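Endoglucanase (Uncultured bacterium, PDB 3X17) hydrolyses internal beta-1,4-glucosidic bonds of cellulose as a family 9 glycoside hydrolase endoglucanase. Local coordinates at residues A[194-198]-A[220-226]. Sequence-based numbering, arbitrary orientation.
Sequences LLKAY and PDILDEV. With CA (calcium ion), chain D.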
loop_
_atom_site.group_PDB
_atom_site.type_symbol
_atom_site.label_atom_id
_atom_site.label_comp_id
_atom_site.label_asym_id
_atom_site.label_seq_id
_atom_site.Cartn_x
_atom_site.Cartn_y
_atom_site.Cartn_z
ATOM N N LEU A 194 -4.357 4.035 -6.036
ATOM C CA LEU A 194 -4.682 3.194 -7.194
ATOM C C LEU A 194 -4.853 4.055 -8.447
ATOM O O LEU A 194 -4.413 3.684 -9.544
ATOM C CB LEU A 194 -5.931 2.340 -6.937
ATOM C CG LEU A 194 -5.910 1.450 -5.681
ATOM C CD1 LEU A 194 -7.269 0.718 -5.549
ATOM C CD2 LEU A 194 -4.751 0.415 -5.665
ATOM N N LEU A 195 -5.439 5.232 -8.279
ATOM C CA LEU A 195 -5.690 6.091 -9.425
ATOM C C LEU A 195 -4.359 6.503 -10.045
ATOM O O LEU A 195 -4.213 6.540 -11.271
ATOM C CB LEU A 195 -6.465 7.352 -9.012
ATOM C CG LEU A 195 -7.993 7.238 -8.968
ATOM C CD1 LEU A 195 -8.551 8.507 -8.335
ATOM C CD2 LEU A 195 -8.600 7.040 -10.365
ATOM N N LYS A 196 -3.389 6.807 -9.189
ATOM C CA LYS A 196 -2.082 7.286 -9.639
ATOM C C LYS A 196 -1.314 6.166 -10.312
ATOM O O LYS A 196 -0.564 6.407 -11.251
ATOM C CB LYS A 196 -1.295 7.800 -8.426
ATOM C CG LYS A 196 -0.199 8.763 -8.757
ATOM C CD LYS A 196 -0.726 9.971 -9.534
ATOM C CE LYS A 196 0.419 10.560 -10.362
ATOM N NZ LYS A 196 -0.118 11.545 -11.355
ATOM N N ALA A 197 -1.406 4.957 -9.751
ATOM C CA ALA A 197 -0.872 3.777 -10.411
ATOM C C ALA A 197 -1.397 3.693 -11.848
ATOM O O ALA A 197 -0.643 3.379 -12.773
ATOM C CB ALA A 197 -1.243 2.513 -9.649
ATOM N N TYR A 198 -2.706 3.833 -12.003
ATOM C CA TYR A 198 -3.283 3.705 -13.314
ATOM C C TYR A 198 -2.831 4.838 -14.218
ATOM O O TYR A 198 -2.437 4.608 -15.347
ATOM C CB TYR A 198 -4.808 3.644 -13.293
ATOM C CG TYR A 198 -5.371 3.741 -14.708
ATOM C CD1 TYR A 198 -5.406 2.612 -15.543
ATOM C CD2 TYR A 198 -5.690 4.977 -15.263
ATOM C CE1 TYR A 198 -5.870 2.701 -16.850
ATOM C CE2 TYR A 198 -6.092 5.085 -16.595
ATOM C CZ TYR A 198 -6.173 3.950 -17.374
ATOM O OH TYR A 198 -6.589 4.067 -18.660
ATOM N N PRO A 220 -10.946 0.158 -17.752
ATOM C CA PRO A 220 -9.957 -0.641 -17.025
ATOM C C PRO A 220 -10.481 -1.052 -15.658
ATOM O O PRO A 220 -11.049 -0.221 -14.954
ATOM C CB PRO A 220 -8.779 0.327 -16.877
ATOM C CG PRO A 220 -8.924 1.223 -18.116
ATOM C CD PRO A 220 -10.411 1.472 -18.132
ATOM N N ASP A 221 -10.336 -2.327 -15.318
ATOM C CA ASP A 221 -10.927 -2.894 -14.116
ATOM C C ASP A 221 -10.433 -2.175 -12.865
ATOM O O ASP A 221 -11.169 -2.047 -11.904
ATOM C CB ASP A 221 -10.599 -4.393 -14.013
ATOM C CG ASP A 221 -11.478 -5.234 -14.908
ATOM O OD1 ASP A 221 -12.281 -4.638 -15.646
ATOM O OD2 ASP A 221 -11.333 -6.469 -14.914
ATOM N N ILE A 222 -9.169 -1.766 -12.851
ATOM C CA ILE A 222 -8.624 -1.053 -11.687
ATOM C C ILE A 222 -9.464 0.196 -11.431
ATOM O O ILE A 222 -9.740 0.529 -10.285
ATOM C CB ILE A 222 -7.122 -0.651 -11.856
ATOM C CG1 ILE A 222 -6.549 -0.073 -10.531
ATOM C CG2 ILE A 222 -6.979 0.400 -12.933
ATOM C CD1 ILE A 222 -6.553 -1.053 -9.366
ATOM N N LEU A 223 -9.993 0.803 -12.497
ATOM C CA LEU A 223 -10.876 1.975 -12.358
ATOM C C LEU A 223 -12.288 1.611 -11.900
ATOM O O LEU A 223 -12.864 2.300 -11.077
ATOM C CB LEU A 223 -10.938 2.799 -13.655
ATOM C CG LEU A 223 -9.589 3.373 -14.117
ATOM C CD1 LEU A 223 -9.775 4.289 -15.310
ATOM C CD2 LEU A 223 -8.880 4.078 -12.971
ATOM N N ASP A 224 -12.802 0.473 -12.340
ATOM C CA ASP A 224 -14.017 -0.058 -11.736
ATOM C C ASP A 224 -13.831 -0.285 -10.243
ATOM O O ASP A 224 -14.722 0.025 -9.460
ATOM C CB ASP A 224 -14.463 -1.344 -12.414
ATOM C CG ASP A 224 -14.894 -1.114 -13.850
ATOM O OD1 ASP A 224 -15.665 -0.155 -14.114
ATOM O OD2 ASP A 224 -14.350 -1.816 -14.719
ATOM N N GLU A 225 -12.681 -0.820 -9.835
ATOM C CA GLU A 225 -12.501 -1.067 -8.405
ATOM C C GLU A 225 -12.485 0.263 -7.653
ATOM O O GLU A 225 -13.171 0.416 -6.641
ATOM C CB GLU A 225 -11.226 -1.844 -8.099
ATOM C CG GLU A 225 -11.198 -2.347 -6.633
ATOM C CD GLU A 225 -12.302 -3.382 -6.373
ATOM O OE1 GLU A 225 -12.501 -4.258 -7.251
ATOM O OE2 GLU A 225 -13.007 -3.268 -5.345
ATOM N N VAL A 226 -11.624 1.175 -8.096
ATOM C CA VAL A 226 -11.574 2.518 -7.542
ATOM C C VAL A 226 -12.970 3.115 -7.431
ATOM O O VAL A 226 -13.286 3.780 -6.453
ATOM C CB VAL A 226 -10.697 3.456 -8.395
ATOM C CG1 VAL A 226 -11.011 4.916 -8.077
ATOM C CG2 VAL A 226 -9.201 3.141 -8.166
HETATM CA CA CA D . -13.978 -3.099 -16.774
#
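The start of helix 221-235 serves two purposes here: residues 221-226 send Ile222, Leu223 and Val226 toward helix 194-198, while Asp221 and Asp224, three positions apart on the far side, each give calcium one carboxylate oxygen (Asp221 OD1 and Asp224 OD2 each lie 2.5 Å from the calcium ion). Asp207, Glu214, Asn217 and Val219, from the connection between the helices, complete the site, so the ion ties this loop to the start of the second helix. Pro220, at the N-cap, fits a position that needs no amide donor, and its CG lies 3.6 Å from Tyr198 CE1. The segments run nearly antiparallel (162°, axes 9.9 Å apart), as expected of consecutive helices in the (alpha/alpha)6 barrel of family 9 catalytic domains. Flat and broad, the Tyr198 ring receives Leu223 CD1 over one face, a CH-pi contact 4.1 Å from its centroid. Farther along, beta-branched Val226 fills the space between two leucines, its CG2 3.6 Å from Leu194 CB and its CG1 3.9 Å from Leu195 CG. Helix 272-288 covers Leu195 through Met284, Ala285 and Ile288.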